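Local coordinates for hypothetical protein TM0723 (Thermotoga maritima, PDB 1VMJ) that is of unknown function but belongs to the YjbQ (UPF0047) family and is regarded as a putative thiamin phosphate synthase, at residues H57-V62 and E98-A103; L20-K25 and E29-T34; P35-C40 and L51-M56; R112-A117 and E129-G134; F63-D66 and G70-H73. One frame throughout, in Å; residues are numbered along the deposited sequence.

Contact 1: H57-V62 and E98-A103; sequences HITASV and EDNADA. With NA (sodium ion), chain B; SO4 (sulfate ion), chain C.
Thr-59 turns its carbon side to the start of helix 101-110: CB lies 3.7 Å from CB of Ala-103, and CG2 lies by ND2 of Asn-100, the side chains crossing at about a right angle. Its OG1, set between backbone N and carbonyl carbon (chi1 52°), donates to O4 of a sulfate and is also hydrogen-bonded to Lys-142 NZ. ND1 of His-57 gives sulfate O1 a nearly straight bond (178°) of 2.9 Å at the ring edge, and Ile-58 N donates to O3. A leucine in place of His-57 would probably leave O1 without this donor. Asn-100 OD1 binds sodium at 2.5 Å beside His-93, His-104 and three waters. ND2, held by Asp-137, donates at 2.7 Å to one water, which donates to sulfate O2. The sulfate, probably from the crystallisation liquor, is consistent with a pocket for an anionic group beside the sodium. Around it, His-104 and Arg-107 of helix 101-110 pack on Ile-58, while strand 60-65 runs off beside strand 130-135.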
# COMPACT_ATOMS: atom_id res chain seq x y z
N HIS A 57 -7.16 -6.35 -11.39
CA HIS A 57 -6.17 -6.66 -12.43
C HIS A 57 -4.82 -6.18 -11.97
O HIS A 57 -4.70 -5.21 -11.22
CB HIS A 57 -6.61 -6.02 -13.74
CG HIS A 57 -7.87 -6.63 -14.26
ND1 HIS A 57 -7.90 -7.60 -15.23
CD2 HIS A 57 -9.15 -6.44 -13.87
CE1 HIS A 57 -9.16 -7.99 -15.41
NE2 HIS A 57 -9.93 -7.29 -14.60
N ILE A 58 -3.79 -6.87 -12.42
CA ILE A 58 -2.44 -6.70 -11.90
C ILE A 58 -1.62 -5.68 -12.70
O ILE A 58 -0.40 -5.55 -12.49
CB ILE A 58 -1.73 -8.08 -11.76
CG1 ILE A 58 -1.68 -8.80 -13.11
CG2 ILE A 58 -2.44 -8.95 -10.72
CD1 ILE A 58 -0.90 -10.09 -13.10
N THR A 59 -2.32 -4.96 -13.58
CA THR A 59 -1.77 -3.89 -14.39
C THR A 59 -2.52 -2.57 -14.19
O THR A 59 -2.47 -1.68 -15.05
CB THR A 59 -1.86 -4.26 -15.87
OG1 THR A 59 -3.19 -4.67 -16.17
CG2 THR A 59 -0.90 -5.39 -16.16
N ALA A 60 -3.18 -2.45 -13.05
CA ALA A 60 -3.91 -1.25 -12.71
C ALA A 60 -3.90 -1.03 -11.21
O ALA A 60 -3.52 -1.89 -10.42
CB ALA A 60 -5.32 -1.35 -13.23
N SER A 61 -4.28 0.18 -10.82
CA SER A 61 -4.20 0.64 -9.43
C SER A 61 -5.47 1.25 -8.95
O SER A 61 -6.25 1.77 -9.74
CB SER A 61 -3.12 1.73 -9.30
OG SER A 61 -1.84 1.19 -9.55
N VAL A 62 -5.66 1.24 -7.63
CA VAL A 62 -6.57 2.15 -6.95
C VAL A 62 -5.75 2.92 -5.91
O VAL A 62 -4.99 2.34 -5.15
CB VAL A 62 -7.73 1.44 -6.30
CG1 VAL A 62 -8.57 2.41 -5.50
CG2 VAL A 62 -8.60 0.77 -7.35
N GLU A 98 3.35 -10.21 -25.30
CA GLU A 98 2.69 -9.21 -24.46
C GLU A 98 3.51 -7.94 -24.55
O GLU A 98 4.68 -8.00 -24.91
CB GLU A 98 2.61 -9.67 -23.00
CG GLU A 98 1.70 -10.87 -22.82
CD GLU A 98 0.26 -10.52 -23.14
OE1 GLU A 98 -0.32 -9.68 -22.41
OE2 GLU A 98 -0.28 -11.08 -24.12
N ASP A 99 2.90 -6.79 -24.24
CA ASP A 99 3.65 -5.55 -24.20
C ASP A 99 3.38 -4.76 -22.95
O ASP A 99 3.74 -3.59 -22.85
CB ASP A 99 3.37 -4.70 -25.46
CG ASP A 99 1.97 -4.13 -25.51
OD1 ASP A 99 1.28 -4.02 -24.48
OD2 ASP A 99 1.56 -3.71 -26.63
N ASN A 100 2.79 -5.41 -21.95
CA ASN A 100 2.34 -4.69 -20.76
C ASN A 100 3.22 -4.83 -19.52
O ASN A 100 2.80 -4.41 -18.46
CB ASN A 100 0.89 -5.06 -20.44
CG ASN A 100 0.72 -6.50 -19.96
OD1 ASN A 100 1.69 -7.23 -19.74
ND2 ASN A 100 -0.53 -6.89 -19.73
N ALA A 101 4.46 -5.29 -19.66
CA ALA A 101 5.34 -5.40 -18.48
C ALA A 101 5.38 -4.11 -17.66
O ALA A 101 5.25 -4.14 -16.43
CB ALA A 101 6.73 -5.84 -18.90
N ASP A 102 5.50 -2.97 -18.33
CA ASP A 102 5.59 -1.68 -17.65
C ASP A 102 4.38 -1.39 -16.78
O ASP A 102 4.50 -0.73 -15.75
CB ASP A 102 5.74 -0.53 -18.63
CG ASP A 102 4.45 -0.19 -19.37
OD1 ASP A 102 3.97 -1.01 -20.20
OD2 ASP A 102 3.87 0.87 -19.05
N ALA A 103 3.21 -1.88 -17.19
CA ALA A 103 1.98 -1.61 -16.46
C ALA A 103 1.98 -2.31 -15.10
O ALA A 103 1.43 -1.79 -14.13
CB ALA A 103 0.75 -2.02 -17.27
NA NA B . 1.16 -8.95 -18.03
S SO4 C . -4.45 -8.41 -15.88
O1 SO4 C . -5.62 -8.66 -16.70
O2 SO4 C . -3.33 -9.25 -16.27
O3 SO4 C . -4.75 -8.73 -14.47
O4 SO4 C . -4.15 -7.01 -16.01
O HOH W 1 0.60 -9.99 -19.72
O HOH W 2 -1.01 -8.69 -17.84
O HOH W 3 0.49 -10.70 -16.80

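Contact 2: L20-K25 and E29-T34; sequences LWFHTK and EFINIT
OE1 of Glu-29 takes a 2.6 Å hydrogen bond from a water that in turn accepts from Lys-25 N at 2.9 Å, so the two segments are bridged through solvent. The same oxygen rests on the carbon side of Thr-24, 3.3 Å from its CB. An extended glutamate makes this possible: CG is anti to the backbone N (chi1 -173°), and the chain slides past the threonine in the opposite direction. Thr-24 OG1 is occupied by Arg-26 O and Met-139 N, while its CG2 touches Ile-31 CD1 at 4.0 Å. Within this chain, strand 14-22 is an outer strand of the five-stranded antiparallel sheet and 29-32 an outer strand of the three-stranded one; their backbones pair with 142-150 and 130-135 instead of with each other, and side chains join the sheets. Phe-22 packs between the sheets, with CD1 3.9 Å from Ile-31 CD1 and CZ 3.6 Å from Ile-33 CG2. Both methyls approach the ring obliquely, and the ring also stacks with Tyr-133. At the far end Asn-32 OD1 accepts from Thr-34 N at 2.9 Å, as an Asx turn, and from Thr-34 OG1 at 2.7 Å, just where helix 34-44 begins.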
# COMPACT_ATOMS: atom_id res chain seq x y z
N LEU A 20 -16.83 -2.56 -9.90
CA LEU A 20 -16.93 -1.41 -10.78
C LEU A 20 -16.10 -1.72 -12.01
O LEU A 20 -14.95 -2.09 -11.90
CB LEU A 20 -16.40 -0.15 -10.07
CG LEU A 20 -17.15 0.24 -8.80
CD1 LEU A 20 -16.40 1.39 -8.13
CD2 LEU A 20 -18.59 0.64 -9.07
N TRP A 21 -16.68 -1.58 -13.20
CA TRP A 21 -15.99 -1.95 -14.44
C TRP A 21 -15.58 -0.74 -15.23
O TRP A 21 -16.26 0.28 -15.20
CB TRP A 21 -16.88 -2.85 -15.27
CG TRP A 21 -17.11 -4.26 -14.73
CD1 TRP A 21 -16.83 -4.73 -13.48
CD2 TRP A 21 -17.67 -5.36 -15.46
NE1 TRP A 21 -17.19 -6.06 -13.39
CE2 TRP A 21 -17.68 -6.47 -14.59
CE3 TRP A 21 -18.11 -5.53 -16.78
CZ2 TRP A 21 -18.18 -7.70 -14.97
CZ3 TRP A 21 -18.60 -6.76 -17.14
CH2 TRP A 21 -18.61 -7.84 -16.25
N PHE A 22 -14.45 -0.87 -15.92
CA PHE A 22 -13.88 0.20 -16.74
C PHE A 22 -13.42 -0.38 -18.06
O PHE A 22 -13.06 -1.54 -18.16
CB PHE A 22 -12.72 0.89 -16.00
CG PHE A 22 -13.11 1.40 -14.68
CD1 PHE A 22 -13.70 2.65 -14.56
CD2 PHE A 22 -13.03 0.59 -13.56
CE1 PHE A 22 -14.14 3.11 -13.34
CE2 PHE A 22 -13.46 1.04 -12.34
CZ PHE A 22 -14.01 2.29 -12.22
N HIS A 23 -13.51 0.44 -19.10
CA HIS A 23 -12.96 0.10 -20.40
C HIS A 23 -12.44 1.41 -20.97
O HIS A 23 -13.19 2.19 -21.56
CB HIS A 23 -14.04 -0.50 -21.32
CG HIS A 23 -13.51 -1.07 -22.61
ND1 HIS A 23 -13.06 -0.28 -23.65
CD2 HIS A 23 -13.32 -2.35 -23.00
CE1 HIS A 23 -12.65 -1.06 -24.64
NE2 HIS A 23 -12.80 -2.32 -24.27
N THR A 24 -11.16 1.70 -20.74
CA THR A 24 -10.65 3.01 -21.08
C THR A 24 -10.40 3.13 -22.58
O THR A 24 -10.06 2.16 -23.26
CB THR A 24 -9.38 3.31 -20.31
OG1 THR A 24 -8.37 2.35 -20.68
CG2 THR A 24 -9.64 3.21 -18.81
N LYS A 25 -10.51 4.36 -23.08
CA LYS A 25 -10.28 4.65 -24.49
C LYS A 25 -8.81 4.45 -24.86
O LYS A 25 -8.48 4.02 -25.97
CB LYS A 25 -10.72 6.08 -24.79
CG LYS A 25 -10.44 6.52 -26.23
CD LYS A 25 -11.05 7.88 -26.53
CE LYS A 25 -10.57 8.40 -27.89
NZ LYS A 25 -11.51 9.41 -28.46
N GLU A 29 -4.89 5.93 -18.16
CA GLU A 29 -5.90 6.91 -17.77
C GLU A 29 -6.08 6.91 -16.27
O GLU A 29 -5.98 5.86 -15.66
CB GLU A 29 -7.24 6.61 -18.45
CG GLU A 29 -8.28 7.72 -18.21
CD GLU A 29 -9.60 7.53 -18.94
OE1 GLU A 29 -9.73 6.59 -19.75
OE2 GLU A 29 -10.51 8.37 -18.69
N PHE A 30 -6.33 8.08 -15.68
CA PHE A 30 -6.77 8.17 -14.29
C PHE A 30 -8.24 8.54 -14.30
O PHE A 30 -8.65 9.49 -14.99
CB PHE A 30 -5.97 9.22 -13.53
CG PHE A 30 -4.49 8.95 -13.51
CD1 PHE A 30 -3.98 7.87 -12.81
CD2 PHE A 30 -3.61 9.79 -14.17
CE1 PHE A 30 -2.61 7.64 -12.79
CE2 PHE A 30 -2.24 9.55 -14.16
CZ PHE A 30 -1.74 8.48 -13.47
N ILE A 31 -9.03 7.81 -13.53
CA ILE A 31 -10.47 8.06 -13.44
C ILE A 31 -10.86 8.29 -11.99
O ILE A 31 -10.59 7.46 -11.15
CB ILE A 31 -11.26 6.89 -14.03
CG1 ILE A 31 -10.91 6.71 -15.51
CG2 ILE A 31 -12.78 7.11 -13.85
CD1 ILE A 31 -11.57 5.55 -16.16
N ASN A 32 -11.48 9.44 -11.70
CA ASN A 32 -11.95 9.73 -10.35
C ASN A 32 -13.19 8.86 -10.07
O ASN A 32 -14.22 9.00 -10.70
CB ASN A 32 -12.26 11.22 -10.17
CG ASN A 32 -12.53 11.60 -8.76
OD1 ASN A 32 -12.99 10.78 -7.97
ND2 ASN A 32 -12.27 12.87 -8.43
N ILE A 33 -13.06 7.95 -9.10
CA ILE A 33 -14.15 7.03 -8.74
C ILE A 33 -14.79 7.36 -7.38
O ILE A 33 -15.65 6.62 -6.88
CB ILE A 33 -13.70 5.54 -8.76
CG1 ILE A 33 -12.61 5.22 -7.74
CG2 ILE A 33 -13.30 5.20 -10.19
CD1 ILE A 33 -12.28 3.71 -7.71
N THR A 34 -14.39 8.48 -6.78
CA THR A 34 -14.93 8.85 -5.50
C THR A 34 -16.45 8.83 -5.42
O THR A 34 -17.00 8.25 -4.47
CB THR A 34 -14.39 10.21 -5.01
OG1 THR A 34 -12.99 10.34 -5.29
CG2 THR A 34 -14.64 10.37 -3.53
O HOH W 4 -11.82 6.24 -21.31

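Contact 3: P35-C40 and L51-M56; sequences PLLEEC and LLCNAM
Helix 34-44 lies across one face of the five-stranded antiparallel sheet, and Leu-37 is the side chain it presses onto strand 49-55. Both branches of this leucine take part. CD2 meets CD2 of Leu-51 at 4.1 Å, the two side chains crossing at about a right angle, and it also reaches Cys-53 CB. CD1 lies 4.1 Å from Cys-53 SG, so the cysteine is touched along its flank by the fork of the leucine. Leu-51 and Cys-53, two residues apart, are put on the face toward the helix by the alternation of the strand; the torsion of Cys-53, with SG anti to the backbone N (chi1 -178°), places the sulfur against both Leu-37 methyls. Contact across the segments is apolar, and the three side chains are buried. Leu-20 of strand 14-22 packs on Leu-37, and Ile-33 packs on Cys-53, closing in this layer. Leu-52 points the other way, where Ile-116 of the second subunit packs on it. Nearby, Asn-54 ND2 donates to Ala-55 O at 3.0 Å; the oxygen lies in the amide plane of Asn-54, yet the donor stands above the carbonyl plane, 79° out of it. The arrangement is that of a helix laid over an antiparallel sheet with alternate strand residues facing it, here with the three-stranded sheet packing alongside and a second subunit beyond Leu-52.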
# COMPACT_ATOMS: atom_id res chain seq x y z
N PRO A 35 -17.14 9.43 -6.41
CA PRO A 35 -18.60 9.40 -6.32
C PRO A 35 -19.23 8.01 -6.36
O PRO A 35 -20.30 7.79 -5.79
CB PRO A 35 -19.05 10.25 -7.50
CG PRO A 35 -17.85 11.08 -7.85
CD PRO A 35 -16.68 10.22 -7.55
N LEU A 36 -18.58 7.08 -7.05
CA LEU A 36 -19.07 5.70 -7.11
C LEU A 36 -18.95 5.05 -5.73
O LEU A 36 -19.90 4.43 -5.25
CB LEU A 36 -18.29 4.92 -8.17
CG LEU A 36 -18.35 5.48 -9.60
CD1 LEU A 36 -17.48 4.63 -10.49
CD2 LEU A 36 -19.73 5.57 -10.13
N LEU A 37 -17.79 5.21 -5.10
CA LEU A 37 -17.58 4.72 -3.74
C LEU A 37 -18.56 5.33 -2.72
O LEU A 37 -19.09 4.64 -1.85
CB LEU A 37 -16.12 4.92 -3.31
CG LEU A 37 -15.18 3.78 -3.67
CD1 LEU A 37 -15.10 3.52 -5.12
CD2 LEU A 37 -13.80 4.11 -3.12
N GLU A 38 -18.85 6.61 -2.87
CA GLU A 38 -19.85 7.26 -2.02
C GLU A 38 -21.20 6.55 -2.13
O GLU A 38 -21.89 6.33 -1.12
CB GLU A 38 -19.97 8.73 -2.42
CG GLU A 38 -18.75 9.54 -2.01
CD GLU A 38 -18.79 10.99 -2.46
OE1 GLU A 38 -19.36 11.29 -3.53
OE2 GLU A 38 -18.20 11.83 -1.75
N GLU A 39 -21.58 6.18 -3.36
CA GLU A 39 -22.85 5.49 -3.57
C GLU A 39 -22.82 4.05 -3.00
O GLU A 39 -23.79 3.59 -2.44
CB GLU A 39 -23.23 5.49 -5.05
CG GLU A 39 -24.51 4.78 -5.38
CD GLU A 39 -25.74 5.43 -4.81
OE1 GLU A 39 -25.66 6.52 -4.19
OE2 GLU A 39 -26.81 4.82 -4.97
N CYS A 40 -21.69 3.36 -3.12
CA CYS A 40 -21.50 2.06 -2.44
C CYS A 40 -21.72 2.18 -0.96
O CYS A 40 -22.45 1.39 -0.34
CB CYS A 40 -20.11 1.50 -2.68
SG CYS A 40 -19.73 1.01 -4.39
N LEU A 51 -13.72 0.11 4.39
CA LEU A 51 -13.93 -0.11 2.98
C LEU A 51 -12.59 -0.41 2.32
O LEU A 51 -11.62 0.31 2.49
CB LEU A 51 -14.56 1.12 2.33
CG LEU A 51 -14.74 1.12 0.81
CD1 LEU A 51 -15.90 2.04 0.45
CD2 LEU A 51 -13.51 1.54 0.05
N LEU A 52 -12.54 -1.50 1.57
CA LEU A 52 -11.44 -1.83 0.69
C LEU A 52 -11.88 -1.55 -0.73
O LEU A 52 -12.95 -1.95 -1.14
CB LEU A 52 -11.14 -3.31 0.83
CG LEU A 52 -10.21 -3.96 -0.19
CD1 LEU A 52 -8.81 -3.45 -0.06
CD2 LEU A 52 -10.21 -5.45 -0.13
N CYS A 53 -11.00 -0.91 -1.48
CA CYS A 53 -11.20 -0.77 -2.89
C CYS A 53 -9.89 -1.09 -3.59
O CYS A 53 -8.88 -0.41 -3.38
CB CYS A 53 -11.64 0.66 -3.21
SG CYS A 53 -11.97 0.91 -4.96
N ASN A 54 -9.93 -2.11 -4.45
CA ASN A 54 -8.73 -2.59 -5.11
C ASN A 54 -8.93 -2.88 -6.57
O ASN A 54 -10.00 -3.25 -7.00
CB ASN A 54 -8.13 -3.79 -4.38
CG ASN A 54 -8.97 -5.06 -4.52
OD1 ASN A 54 -9.80 -5.36 -3.66
ND2 ASN A 54 -8.74 -5.84 -5.60
N ALA A 55 -7.84 -2.71 -7.33
CA ALA A 55 -7.79 -3.16 -8.71
C ALA A 55 -7.77 -4.69 -8.69
O ALA A 55 -6.96 -5.28 -7.99
CB ALA A 55 -6.57 -2.62 -9.37
N MET A 56 -8.65 -5.31 -9.48
CA MET A 56 -8.70 -6.76 -9.58
C MET A 56 -7.75 -7.27 -10.65
O MET A 56 -7.56 -8.47 -10.80
CB MET A 56 -10.11 -7.22 -9.89
CG MET A 56 -11.09 -6.80 -8.85
SD MET A 56 -12.73 -7.53 -9.05
CE MET A 56 -12.53 -9.14 -8.30

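Contact 4: R112-A117 and E129-G134; sequences REVVIA and EQVFYG
Ile-116 and Val-131 meet tip to tip, CD1 of the first 3.9 Å from CG2 of the second, in a face-to-face packing of two antiparallel beta sheets, as in a beta sandwich. Strand 113-119 belongs to the five-stranded sheet and strand 130-135 to the three-stranded one, and the contact between them is entirely apolar. CG1 of Ile-116 lies anti to the carbonyl carbon (chi1 -57°), which sends CD1 across to the valine. The second touch is slacker: Val-114 CG2 comes to 4.2 Å from Val-131 CG1. Val-131 thus fits both neighbours with its two methyls, and Val-62, Ile-64 and Ile-33 complete the buried surroundings. The flanks of this apolar centre are polar. Gln-130, partly exposed like Glu-113, is held by Asn-32, and its NE2 makes a weak bond to Glu-129 O. The carboxylate of the buried Glu-129 forms a salt bridge through OE2 with Arg-112 NE of the third subunit; the buried Arg-112 of this chain reaches Glu-129 of the second subunit in the same way. Within the chain Arg-112 NH1 forms a salt bridge with Glu-113 OE1 at 2.8 Å; the oxygen lies nearly in the guanidinium plane, while the nitrogen stands 53° out of the carboxylate plane.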
# COMPACT_ATOMS: atom_id res chain seq x y z
N ARG A 112 -2.01 -1.17 -5.32
CA ARG A 112 -3.15 -1.96 -5.68
C ARG A 112 -4.49 -1.49 -5.12
O ARG A 112 -5.52 -1.65 -5.75
CB ARG A 112 -2.90 -3.40 -5.21
CG ARG A 112 -4.13 -4.31 -5.29
CD ARG A 112 -3.80 -5.70 -4.80
NE ARG A 112 -4.93 -6.60 -4.83
CZ ARG A 112 -5.76 -6.78 -3.82
NH1 ARG A 112 -5.61 -6.12 -2.69
NH2 ARG A 112 -6.71 -7.70 -3.92
N GLU A 113 -4.46 -0.97 -3.89
CA GLU A 113 -5.66 -0.84 -3.09
C GLU A 113 -5.60 0.41 -2.22
O GLU A 113 -4.53 0.97 -1.97
CB GLU A 113 -5.89 -2.09 -2.23
CG GLU A 113 -4.97 -2.13 -1.02
CD GLU A 113 -4.18 -3.44 -0.72
OE1 GLU A 113 -3.86 -4.28 -1.59
OE2 GLU A 113 -3.82 -3.58 0.47
N VAL A 114 -6.78 0.85 -1.80
CA VAL A 114 -6.93 1.75 -0.67
C VAL A 114 -7.84 1.08 0.34
O VAL A 114 -8.74 0.30 -0.03
CB VAL A 114 -7.49 3.13 -1.07
CG1 VAL A 114 -6.53 3.80 -2.05
CG2 VAL A 114 -8.89 3.02 -1.68
N VAL A 115 -7.62 1.42 1.61
CA VAL A 115 -8.52 1.05 2.67
C VAL A 115 -8.94 2.35 3.34
O VAL A 115 -8.09 3.17 3.69
CB VAL A 115 -7.87 0.10 3.68
CG1 VAL A 115 -8.84 -0.24 4.80
CG2 VAL A 115 -7.39 -1.17 2.97
N ILE A 116 -10.24 2.54 3.47
CA ILE A 116 -10.82 3.78 3.90
C ILE A 116 -11.77 3.55 5.05
O ILE A 116 -12.61 2.62 5.00
CB ILE A 116 -11.58 4.46 2.73
CG1 ILE A 116 -10.67 4.70 1.52
CG2 ILE A 116 -12.22 5.76 3.19
CD1 ILE A 116 -11.39 5.13 0.34
N ALA A 117 -11.65 4.36 6.09
CA ALA A 117 -12.57 4.25 7.23
C ALA A 117 -13.96 4.73 6.84
O ALA A 117 -14.10 5.74 6.12
CB ALA A 117 -12.05 5.09 8.38
N GLU A 129 -8.64 14.44 -0.38
CA GLU A 129 -8.58 13.04 -0.78
C GLU A 129 -9.63 12.71 -1.82
O GLU A 129 -10.82 12.89 -1.59
CB GLU A 129 -8.75 12.10 0.41
CG GLU A 129 -7.63 12.14 1.42
CD GLU A 129 -7.71 11.00 2.41
OE1 GLU A 129 -8.44 11.14 3.41
OE2 GLU A 129 -7.08 9.94 2.18
N GLN A 130 -9.16 12.22 -2.96
CA GLN A 130 -10.04 11.68 -3.99
C GLN A 130 -9.52 10.32 -4.41
O GLN A 130 -8.32 10.11 -4.47
CB GLN A 130 -10.10 12.60 -5.19
CG GLN A 130 -10.76 13.95 -4.95
CD GLN A 130 -12.26 13.88 -4.86
OE1 GLN A 130 -12.93 13.64 -5.85
NE2 GLN A 130 -12.78 14.04 -3.67
N VAL A 131 -10.43 9.40 -4.70
CA VAL A 131 -10.05 8.04 -5.05
C VAL A 131 -10.08 7.89 -6.57
O VAL A 131 -11.01 8.30 -7.25
CB VAL A 131 -11.03 7.00 -4.46
CG1 VAL A 131 -10.46 5.59 -4.65
CG2 VAL A 131 -11.30 7.26 -2.98
N PHE A 132 -9.00 7.30 -7.08
CA PHE A 132 -8.77 7.07 -8.50
C PHE A 132 -8.56 5.63 -8.86
O PHE A 132 -7.92 4.86 -8.11
CB PHE A 132 -7.53 7.85 -8.97
CG PHE A 132 -7.77 9.31 -8.99
CD1 PHE A 132 -7.50 10.10 -7.86
CD2 PHE A 132 -8.32 9.91 -10.10
CE1 PHE A 132 -7.77 11.45 -7.86
CE2 PHE A 132 -8.60 11.27 -10.08
CZ PHE A 132 -8.33 12.02 -8.95
N TYR A 133 -9.09 5.28 -10.02
CA TYR A 133 -8.67 4.10 -10.76
C TYR A 133 -7.55 4.56 -11.67
O TYR A 133 -7.71 5.50 -12.45
CB TYR A 133 -9.82 3.53 -11.61
CG TYR A 133 -9.44 2.30 -12.39
CD1 TYR A 133 -8.92 1.19 -11.75
CD2 TYR A 133 -9.56 2.26 -13.78
CE1 TYR A 133 -8.56 0.05 -12.45
CE2 TYR A 133 -9.22 1.12 -14.50
CZ TYR A 133 -8.71 0.03 -13.82
OH TYR A 133 -8.34 -1.09 -14.51
N GLY A 134 -6.40 3.91 -11.54
CA GLY A 134 -5.25 4.16 -12.37
C GLY A 134 -5.08 3.03 -13.35
O GLY A 134 -4.61 1.93 -13.00

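Contact 5: F63-D66 and G70-H73; sequences FIND and GLHH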
# COMPACT_ATOMS: atom_id res chain seq x y z
N PHE A 63 -5.84 4.25 -5.94
CA PHE A 63 -5.03 5.11 -5.08
C PHE A 63 -5.81 6.36 -4.79
O PHE A 63 -6.85 6.64 -5.41
CB PHE A 63 -3.68 5.44 -5.73
CG PHE A 63 -3.79 6.30 -6.98
CD1 PHE A 63 -4.02 5.74 -8.23
CD2 PHE A 63 -3.68 7.67 -6.90
CE1 PHE A 63 -4.17 6.54 -9.37
CE2 PHE A 63 -3.77 8.46 -8.03
CZ PHE A 63 -4.04 7.89 -9.26
N ILE A 64 -5.32 7.08 -3.78
CA ILE A 64 -5.89 8.35 -3.37
C ILE A 64 -4.88 9.47 -3.60
O ILE A 64 -3.74 9.40 -3.13
CB ILE A 64 -6.34 8.34 -1.91
CG1 ILE A 64 -7.67 7.56 -1.80
CG2 ILE A 64 -6.56 9.75 -1.38
CD1 ILE A 64 -8.05 7.10 -0.45
N ASN A 65 -5.31 10.52 -4.30
CA ASN A 65 -4.49 11.71 -4.41
C ASN A 65 -5.33 12.87 -4.92
O ASN A 65 -6.52 12.83 -4.79
CB ASN A 65 -3.21 11.44 -5.23
CG ASN A 65 -2.02 12.21 -4.67
OD1 ASN A 65 -1.97 13.44 -4.81
ND2 ASN A 65 -1.15 11.53 -3.91
N ASP A 66 -4.72 13.89 -5.49
CA ASP A 66 -5.45 15.10 -5.90
C ASP A 66 -6.12 14.92 -7.25
O ASP A 66 -5.55 14.30 -8.14
CB ASP A 66 -4.44 16.25 -6.04
CG ASP A 66 -5.07 17.64 -5.85
OD1 ASP A 66 -6.29 17.80 -5.63
OD2 ASP A 66 -4.27 18.60 -5.92
N GLY A 70 -2.72 19.12 -13.67
CA GLY A 70 -1.27 19.27 -13.67
C GLY A 70 -0.63 18.09 -12.98
O GLY A 70 0.33 17.50 -13.49
N LEU A 71 -1.16 17.70 -11.83
CA LEU A 71 -0.60 16.58 -11.08
C LEU A 71 -0.76 15.26 -11.82
O LEU A 71 0.14 14.43 -11.80
CB LEU A 71 -1.19 16.51 -9.68
CG LEU A 71 -0.51 15.50 -8.76
CD1 LEU A 71 0.90 16.01 -8.47
CD2 LEU A 71 -1.24 15.27 -7.45
N HIS A 72 -1.90 15.07 -12.49
CA HIS A 72 -2.09 13.88 -13.31
C HIS A 72 -1.05 13.78 -14.40
O HIS A 72 -0.48 12.71 -14.61
CB HIS A 72 -3.48 13.85 -13.90
CG HIS A 72 -4.54 13.68 -12.86
ND1 HIS A 72 -5.88 13.76 -13.15
CD2 HIS A 72 -4.46 13.45 -11.52
CE1 HIS A 72 -6.58 13.57 -12.05
NE2 HIS A 72 -5.75 13.38 -11.05
N HIS A 73 -0.77 14.90 -15.05
CA HIS A 73 0.31 14.97 -16.00
C HIS A 73 1.65 14.61 -15.34
O HIS A 73 2.42 13.81 -15.87
CB HIS A 73 0.39 16.35 -16.65
CG HIS A 73 1.58 16.52 -17.53
ND1 HIS A 73 1.60 16.11 -18.84
CD2 HIS A 73 2.82 17.00 -17.26
CE1 HIS A 73 2.79 16.37 -19.36
NE2 HIS A 73 3.54 16.92 -18.42
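Leu-71 lays its CD2 methyl against two neighbours at once, 3.3 Å from OD1 of Asn-65 and 3.6 Å from CB of Asp-66. CG is anti to the backbone N (chi1 -171°), which carries the branch back from the helix toward the end of strand 60-65, and the leucine crosses Asn-65 at about a right angle. The amide oxygen under that methyl is busy: OD1 accepts from Asp-66 N at 2.9 Å, the donor coming from the side of the C=O bond, and also from His-104 ND1 of the third subunit. ND2 makes a weak bond to Ile-58 O of that subunit. An alanine instead of Asn-65 would probably leave Asp-66 N and the histidine of the third subunit without an acceptor and open a gap beneath Leu-71. A second tie runs from the helix to the backbone: His-72 NE2 donates to Asp-66 O at 3.1 Å, a weak bond bent to 133°, and the oxygen approaches the ring obliquely. The side chain of Asp-66 lies about 4 Å from a bound sodium, which places this turn beside a metal site, probably where subunits meet. Glu-68 accepts from Gly-70 N and Leu-71 N in the first turn of helix 69-82. On the sheet side, Phe-132 of strand 130-135 meets the rings of both Phe-63 and His-72, so the start of helix 69-82 lies over a face of the three-stranded sheet.

How the contacts relate
Following the chain from the N terminus, contact 2 comes first and closes the short connection between strands 14-22 and 29-32, which belong to different sheets. Contact 3 closes the next loop, bringing helix 34-44 onto strand 49-55. Contact 1 then opens at 57-62 and does not close until 98-103, a loop that contains helix 69-82; contact 5 is nested inside it, sharing strand 60-65. Contact 4 follows in series, joining strand 113-119 to 130-135, and none of the loops cross. Strand 130-135 runs between 29-32 and 60-65, linking contact 4 to contacts 2, 1 and 5, while strands 49-55 and 113-119 pair to join contacts 3 and 4.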